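Local coordinates for VIN1 (Oscarella pearsei, PDB 6BFI), which binds actin filaments as a sponge member of the vinculin/alpha-catenin family and may play a role in cell-cell adhesion, at residues Glu655-Ala660 and Lys701-Ser706; His671-Ser676 and Asn799-Met804. All blocks are in the same frame, centred on the assembly; numbering follows the deposited sequence.

Contact 1 of 2, residues Glu655-Ala660 and Lys701-Ser706; sequences EEMLRA and KMAMMS
The methyl end of M657 reaches across to helix 690-710 and meets two residues at once: its CE lies 3.8 Å from A703 CB and 3.6 Å from M704 SD. A chi1 of -72° puts CG of M657 beside the backbone N, opposite the carbonyl carbon, and a bend at chi3 brings the methyl group onto the facing helix. M657 and M704 cross at about a right angle, with the methyl of one set against the sulfur of the other. Beside them L658 sets CD2 4.0 Å from A703 CB. The small A703 suits this place because its lone methyl accepts both longer side chains while the segment axes stay 9.7 Å apart, and the unbranched, flexible chains of M657 and M704 can bend to meet beside it. Every contact across the segments is between apolar side-chain atoms. Away from this interface, helix 649-659 is polar and looser. R659 NE donates to E655 OE1 over 3.2 Å; OE1 lies at the guanidinium edge, in its plane, while NE approaches on the carboxylate's syn side, 26° out of plane. E655 also pairs with R700, and R659 with D682. The axes of 655-659 and 701-706 cross at 86°, an apolar helix-on-helix crossing within the all-helical fold of the vinculin family.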
ATOM      1  N   GLU A 655      -9.069  -9.998 -31.268  1.00 77.96           N
ATOM      2  CA  GLU A 655     -10.200 -10.662 -30.626  1.00 82.84           C
ATOM      3  C   GLU A 655     -10.131 -12.169 -30.830  1.00 84.79           C
ATOM      4  O   GLU A 655     -10.303 -12.947 -29.881  1.00 85.91           O
ATOM      5  CB  GLU A 655     -11.516 -10.110 -31.177  1.00 89.36           C
ATOM      6  CG  GLU A 655     -11.997  -8.835 -30.509  1.00 91.09           C
ATOM      7  CD  GLU A 655     -12.815  -9.102 -29.260  1.00 89.76           C
ATOM      8  OE1 GLU A 655     -13.580 -10.090 -29.248  1.00 87.84           O
ATOM      9  OE2 GLU A 655     -12.689  -8.327 -28.290  1.00 89.25           O
ATOM     10  N   GLU A 656      -9.881 -12.601 -32.070  1.00 88.33           N
ATOM     11  CA  GLU A 656      -9.761 -14.030 -32.335  1.00 90.75           C
ATOM     12  C   GLU A 656      -8.602 -14.641 -31.557  1.00 87.94           C
ATOM     13  O   GLU A 656      -8.695 -15.781 -31.087  1.00 90.31           O
ATOM     14  CB  GLU A 656      -9.593 -14.282 -33.831  1.00 96.78           C
ATOM     15  CG  GLU A 656     -10.850 -14.029 -34.642  1.00104.47           C
ATOM     16  CD  GLU A 656     -10.768 -14.628 -36.029  1.00110.43           C
ATOM     17  OE1 GLU A 656      -9.775 -15.330 -36.312  1.00110.94           O
ATOM     18  OE2 GLU A 656     -11.697 -14.402 -36.834  1.00115.33           O
ATOM     19  N   MET A 657      -7.501 -13.900 -31.408  1.00 84.19           N
ATOM     20  CA  MET A 657      -6.374 -14.405 -30.630  1.00 80.14           C
ATOM     21  C   MET A 657      -6.743 -14.549 -29.159  1.00 70.78           C
ATOM     22  O   MET A 657      -6.447 -15.573 -28.532  1.00 68.85           O
ATOM     23  CB  MET A 657      -5.163 -13.485 -30.785  1.00 81.87           C
ATOM     24  CG  MET A 657      -4.483 -13.549 -32.140  1.00 90.48           C
ATOM     25  SD  MET A 657      -2.839 -12.807 -32.097  1.00 96.12           S
ATOM     26  CE  MET A 657      -3.191 -11.233 -31.322  1.00 90.70           C
ATOM     27  N   LEU A 658      -7.392 -13.532 -28.589  1.00 64.86           N
ATOM     28  CA  LEU A 658      -7.695 -13.540 -27.163  1.00 63.20           C
ATOM     29  C   LEU A 658      -8.850 -14.463 -26.804  1.00 67.92           C
ATOM     30  O   LEU A 658      -9.015 -14.793 -25.625  1.00 68.21           O
ATOM     31  CB  LEU A 658      -7.996 -12.120 -26.681  1.00 58.88           C
ATOM     32  CG  LEU A 658      -6.771 -11.206 -26.595  1.00 59.71           C
ATOM     33  CD1 LEU A 658      -7.150  -9.836 -26.055  1.00 57.78           C
ATOM     34  CD2 LEU A 658      -5.689 -11.846 -25.738  1.00 56.44           C
ATOM     35  N   ARG A 659      -9.654 -14.883 -27.781  1.00 70.95           N
ATOM     36  CA  ARG A 659     -10.695 -15.869 -27.529  1.00 74.24           C
ATOM     37  C   ARG A 659     -10.299 -17.273 -27.964  1.00 76.61           C
ATOM     38  O   ARG A 659     -11.001 -18.231 -27.625  1.00 79.17           O
ATOM     39  CB  ARG A 659     -11.999 -15.452 -28.219  1.00 78.57           C
ATOM     40  CG  ARG A 659     -12.540 -14.136 -27.685  1.00 75.52           C
ATOM     41  CD  ARG A 659     -13.946 -13.847 -28.157  1.00 74.81           C
ATOM     42  NE  ARG A 659     -14.458 -12.620 -27.555  1.00 71.17           N
ATOM     43  CZ  ARG A 659     -15.020 -12.557 -26.352  1.00 70.25           C
ATOM     44  NH1 ARG A 659     -15.148 -13.655 -25.617  1.00 67.65           N
ATOM     45  NH2 ARG A 659     -15.456 -11.395 -25.883  1.00 66.38           N
ATOM     46  N   ALA A 660      -9.201 -17.415 -28.699  1.00 73.87           N
ATOM     47  CA  ALA A 660      -8.625 -18.715 -28.992  1.00 74.63           C
ATOM     48  C   ALA A 660      -7.883 -19.225 -27.764  1.00 73.68           C
ATOM     49  O   ALA A 660      -7.622 -18.470 -26.825  1.00 64.75           O
ATOM     50  CB  ALA A 660      -7.693 -18.609 -30.197  1.00 70.38           C
ATOM     51  N   LYS A 701      -4.860  -4.525 -28.253  1.00 58.02           N
ATOM     52  CA  LYS A 701      -3.632  -3.885 -28.712  1.00 54.64           C
ATOM     53  C   LYS A 701      -2.398  -4.536 -28.099  1.00 51.40           C
ATOM     54  O   LYS A 701      -1.386  -4.729 -28.785  1.00 55.27           O
ATOM     55  CB  LYS A 701      -3.674  -2.393 -28.384  1.00 55.37           C
ATOM     56  CG  LYS A 701      -4.760  -1.623 -29.127  1.00 58.31           C
ATOM     57  CD  LYS A 701      -4.826  -0.178 -28.656  1.00 59.90           C
ATOM     58  CE  LYS A 701      -5.827   0.629 -29.465  1.00 63.26           C
ATOM     59  NZ  LYS A 701      -5.456   0.691 -30.904  1.00 66.30           N
ATOM     60  N   MET A 702      -2.463  -4.895 -26.815  1.00 50.68           N
ATOM     61  CA  MET A 702      -1.305  -5.503 -26.164  1.00 53.18           C
ATOM     62  C   MET A 702      -1.014  -6.887 -26.733  1.00 55.79           C
ATOM     63  O   MET A 702       0.155  -7.278 -26.863  1.00 55.29           O
ATOM     64  CB  MET A 702      -1.527  -5.573 -24.653  1.00 53.03           C
ATOM     65  CG  MET A 702      -0.320  -6.069 -23.870  1.00 57.52           C
ATOM     66  SD  MET A 702       1.072  -4.910 -23.848  1.00 61.27           S
ATOM     67  CE  MET A 702       0.419  -3.606 -22.805  1.00 54.32           C
ATOM     68  N   ALA A 703      -2.063  -7.642 -27.079  1.00 53.01           N
ATOM     69  CA  ALA A 703      -1.860  -8.919 -27.757  1.00 54.75           C
ATOM     70  C   ALA A 703      -1.200  -8.717 -29.116  1.00 56.99           C
ATOM     71  O   ALA A 703      -0.299  -9.480 -29.503  1.00 60.73           O
ATOM     72  CB  ALA A 703      -3.192  -9.653 -27.911  1.00 57.61           C
ATOM     73  N   MET A 704      -1.631  -7.691 -29.857  1.00 58.40           N
ATOM     74  CA  MET A 704      -0.969  -7.375 -31.118  1.00 62.62           C
ATOM     75  C   MET A 704       0.503  -7.050 -30.898  1.00 63.92           C
ATOM     76  O   MET A 704       1.363  -7.466 -31.687  1.00 63.56           O
ATOM     77  CB  MET A 704      -1.677  -6.216 -31.818  1.00 69.37           C
ATOM     78  CG  MET A 704      -3.116  -6.515 -32.191  1.00 76.53           C
ATOM     79  SD  MET A 704      -3.279  -8.101 -33.031  1.00 87.12           S
ATOM     80  CE  MET A 704      -2.323  -7.814 -34.518  1.00 90.30           C
ATOM     81  N   MET A 705       0.817  -6.313 -29.825  1.00 59.13           N
ATOM     82  CA  MET A 705       2.216  -6.037 -29.510  1.00 59.80           C
ATOM     83  C   MET A 705       2.982  -7.331 -29.278  1.00 58.24           C
ATOM     84  O   MET A 705       4.092  -7.504 -29.793  1.00 57.97           O
ATOM     85  CB  MET A 705       2.339  -5.129 -28.286  1.00 62.49           C
ATOM     86  CG  MET A 705       3.786  -5.043 -27.789  1.00 66.22           C
ATOM     87  SD  MET A 705       4.100  -3.983 -26.365  1.00 66.02           S
ATOM     88  CE  MET A 705       3.613  -2.396 -27.021  1.00 60.06           C
ATOM     89  N   SER A 706       2.407  -8.250 -28.499  1.00 58.25           N
ATOM     90  CA  SER A 706       3.043  -9.548 -28.295  1.00 64.25           C
ATOM     91  C   SER A 706       3.379 -10.204 -29.628  1.00 70.04           C
ATOM     92  O   SER A 706       4.513 -10.653 -29.852  1.00 71.45           O
ATOM     93  CB  SER A 706       2.132 -10.451 -27.463  1.00 68.40           C
ATOM     94  OG  SER A 706       2.650 -11.769 -27.389  1.00 73.84           O
TER

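Contact 2 of 2, residues His671-Ser676 and Asn799-Met804; sequences HHAAAS and NAENLM
A673 and A674 offer a small, smooth surface on helix 669-682 to the side chains of E801 and M804; the carbonyl of A673 meanwhile accepts a hydrogen bond from S676 OG, a turn further on, over 2.6 Å. Along 799-804, N799 begins the run turned to other neighbours, touching Q769 and L770 of helix 763-778. A800 comes next; its methyl packs on M702 of helix 690-710. E801 is the first of the segment to touch A673, and it does so with its aliphatic part: CG is 4.2 Å from A673 CB at the partly exposed margin, a place that suits a side chain with a greasy stem and a charged end. N802 points away from helix 669-682, while L803 packs against I766 and M702. M804 then carries most of the contact. Its CB lies 3.8 Å from A673 CB, and the chain, bent at chi2 (-34°) and chi3, curls round so that CE comes to rest 3.5 Å from A674 CA and 3.8 Å from A674 CB. Alanine suits both positions, since a single methyl lets the two segments run nearly parallel, 5° apart in direction, with axes 9.1 Å from each other. No hydrogen bond or salt bridge crosses between the segments, which suggests that close fit and partial burial of apolar surface, rather than directed bonds, account for the association.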
ATOM      1  N   HIS A 671       1.150 -11.786 -24.265  1.00 56.79           N
ATOM      2  CA  HIS A 671      -0.176 -12.257 -24.648  1.00 54.76           C
ATOM      3  C   HIS A 671      -0.927 -12.816 -23.449  1.00 55.71           C
ATOM      4  O   HIS A 671      -2.142 -12.631 -23.331  1.00 58.54           O
ATOM      5  CB  HIS A 671      -0.061 -13.313 -25.748  1.00 54.81           C
ATOM      6  CG  HIS A 671      -1.376 -13.721 -26.335  1.00 62.74           C
ATOM      7  ND1 HIS A 671      -2.297 -14.483 -25.647  1.00 66.49           N
ATOM      8  CD2 HIS A 671      -1.923 -13.478 -27.549  1.00 68.23           C
ATOM      9  CE1 HIS A 671      -3.354 -14.688 -26.412  1.00 69.66           C
ATOM     10  NE2 HIS A 671      -3.153 -14.089 -27.572  1.00 71.81           N
ATOM     11  N   HIS A 672      -0.226 -13.506 -22.549  1.00 59.08           N
ATOM     12  CA  HIS A 672      -0.882 -14.021 -21.351  1.00 60.73           C
ATOM     13  C   HIS A 672      -1.380 -12.889 -20.461  1.00 61.83           C
ATOM     14  O   HIS A 672      -2.510 -12.944 -19.958  1.00 64.49           O
ATOM     15  CB  HIS A 672       0.070 -14.934 -20.580  1.00 60.90           C
ATOM     16  CG  HIS A 672       0.145 -16.325 -21.127  1.00 63.71           C
ATOM     17  ND1 HIS A 672      -0.444 -17.402 -20.500  1.00 62.91           N
ATOM     18  CD2 HIS A 672       0.735 -16.817 -22.242  1.00 65.19           C
ATOM     19  CE1 HIS A 672      -0.215 -18.498 -21.203  1.00 63.55           C
ATOM     20  NE2 HIS A 672       0.496 -18.169 -22.265  1.00 65.48           N
ATOM     21  N   ALA A 673      -0.561 -11.853 -20.256  1.00 59.54           N
ATOM     22  CA  ALA A 673      -1.002 -10.724 -19.436  1.00 58.44           C
ATOM     23  C   ALA A 673      -2.198 -10.021 -20.072  1.00 57.58           C
ATOM     24  O   ALA A 673      -3.190  -9.704 -19.396  1.00 63.15           O
ATOM     25  CB  ALA A 673       0.154  -9.745 -19.223  1.00 55.55           C
ATOM     26  N   ALA A 674      -2.122  -9.779 -21.384  1.00 55.40           N
ATOM     27  CA  ALA A 674      -3.248  -9.190 -22.099  1.00 56.38           C
ATOM     28  C   ALA A 674      -4.491 -10.067 -22.016  1.00 59.24           C
ATOM     29  O   ALA A 674      -5.614  -9.551 -22.010  1.00 62.56           O
ATOM     30  CB  ALA A 674      -2.870  -8.936 -23.560  1.00 53.64           C
ATOM     31  N   ALA A 675      -4.315 -11.389 -21.948  1.00 60.17           N
ATOM     32  CA  ALA A 675      -5.451 -12.295 -21.817  1.00 60.19           C
ATOM     33  C   ALA A 675      -6.056 -12.253 -20.423  1.00 57.29           C
ATOM     34  O   ALA A 675      -7.277 -12.383 -20.285  1.00 47.75           O
ATOM     35  CB  ALA A 675      -5.027 -13.725 -22.155  1.00 49.40           C
ATOM     36  N   SER A 676      -5.234 -12.067 -19.388  1.00 54.55           N
ATOM     37  CA  SER A 676      -5.784 -11.884 -18.050  1.00 55.44           C
ATOM     38  C   SER A 676      -6.581 -10.592 -17.961  1.00 51.48           C
ATOM     39  O   SER A 676      -7.640 -10.552 -17.325  1.00 48.96           O
ATOM     40  CB  SER A 676      -4.665 -11.896 -17.008  1.00 59.07           C
ATOM     41  OG  SER A 676      -3.840 -10.751 -17.134  1.00 63.90           O
ATOM     42  N   ASN A 799       7.782  -4.528 -18.338  1.00 50.43           N
ATOM     43  CA  ASN A 799       6.989  -3.303 -18.357  1.00 49.42           C
ATOM     44  C   ASN A 799       5.542  -3.584 -18.752  1.00 50.80           C
ATOM     45  O   ASN A 799       4.605  -3.090 -18.114  1.00 51.39           O
ATOM     46  CB  ASN A 799       7.624  -2.292 -19.313  1.00 49.91           C
ATOM     47  CG  ASN A 799       6.877  -0.977 -19.351  1.00 57.60           C
ATOM     48  OD1 ASN A 799       5.951  -0.796 -20.142  1.00 65.23           O
ATOM     49  ND2 ASN A 799       7.276  -0.046 -18.492  1.00 60.80           N
ATOM     50  N   ALA A 800       5.342  -4.384 -19.805  1.00 51.90           N
ATOM     51  CA  ALA A 800       3.990  -4.654 -20.292  1.00 50.90           C
ATOM     52  C   ALA A 800       3.186  -5.467 -19.284  1.00 42.85           C
ATOM     53  O   ALA A 800       1.993  -5.211 -19.083  1.00 48.64           O
ATOM     54  CB  ALA A 800       4.051  -5.379 -21.637  1.00 49.69           C
ATOM     55  N   GLU A 801       3.819  -6.456 -18.649  1.00 55.10           N
ATOM     56  CA  GLU A 801       3.148  -7.206 -17.591  1.00 57.41           C
ATOM     57  C   GLU A 801       2.718  -6.282 -16.458  1.00 55.07           C
ATOM     58  O   GLU A 801       1.578  -6.354 -15.980  1.00 52.57           O
ATOM     59  CB  GLU A 801       4.065  -8.313 -17.069  1.00 60.03           C
ATOM     60  CG  GLU A 801       4.210  -9.493 -18.012  1.00 65.30           C
ATOM     61  CD  GLU A 801       5.289 -10.463 -17.572  1.00 72.27           C
ATOM     62  OE1 GLU A 801       6.214 -10.036 -16.850  1.00 75.18           O
ATOM     63  OE2 GLU A 801       5.211 -11.653 -17.946  1.00 75.89           O
ATOM     64  N   ASN A 802       3.619  -5.395 -16.022  1.00 50.91           N
ATOM     65  CA  ASN A 802       3.262  -4.445 -14.973  1.00 52.71           C
ATOM     66  C   ASN A 802       2.089  -3.565 -15.395  1.00 53.32           C
ATOM     67  O   ASN A 802       1.176  -3.307 -14.597  1.00 57.59           O
ATOM     68  CB  ASN A 802       4.477  -3.596 -14.607  1.00 60.33           C
ATOM     69  CG  ASN A 802       4.137  -2.484 -13.644  1.00 63.07           C
ATOM     70  OD1 ASN A 802       4.389  -1.313 -13.919  1.00 66.10           O
ATOM     71  ND2 ASN A 802       3.551  -2.842 -12.509  1.00 63.78           N
ATOM     72  N   LEU A 803       2.088  -3.106 -16.650  1.00 48.76           N
ATOM     73  CA  LEU A 803       0.975  -2.294 -17.135  1.00 54.81           C
ATOM     74  C   LEU A 803      -0.338  -3.067 -17.098  1.00 55.40           C
ATOM     75  O   LEU A 803      -1.372  -2.524 -16.693  1.00 60.14           O
ATOM     76  CB  LEU A 803       1.250  -1.801 -18.555  1.00 54.16           C
ATOM     77  CG  LEU A 803       0.115  -0.978 -19.171  1.00 52.22           C
ATOM     78  CD1 LEU A 803      -0.181   0.253 -18.323  1.00 50.55           C
ATOM     79  CD2 LEU A 803       0.439  -0.580 -20.603  1.00 50.63           C
ATOM     80  N   MET A 804      -0.319  -4.335 -17.514  1.00 51.36           N
ATOM     81  CA  MET A 804      -1.557  -5.111 -17.526  1.00 54.06           C
ATOM     82  C   MET A 804      -2.067  -5.377 -16.113  1.00 55.80           C
ATOM     83  O   MET A 804      -3.272  -5.257 -15.852  1.00 58.69           O
ATOM     84  CB  MET A 804      -1.350  -6.415 -18.295  1.00 54.13           C
ATOM     85  CG  MET A 804      -1.309  -6.215 -19.804  1.00 55.77           C
ATOM     86  SD  MET A 804      -2.413  -4.881 -20.329  1.00 56.35           S
ATOM     87  CE  MET A 804      -3.403  -5.700 -21.566  1.00 59.30           C
TER

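Contacts 1 and 2 have centres about 11 Å apart and touch directly, forming one continuous packed region. M702, on the same helix as A703 but making no contact with 655-660 itself, places its CB 3.6 Å from M804 CE, so the methionine of contact 2 also rests on helix 690-710. H671, which makes no contact with 799-804, sets CE1 3.7 Å from L658 CD2. Helices 649-659, 669-682 and 690-710 follow one another in the chain, whereas 786-817 comes from much later; the segments alternate in sequence. The two contacts are thus joined through H671 on helix 669-682 and through M702 on helix 690-710.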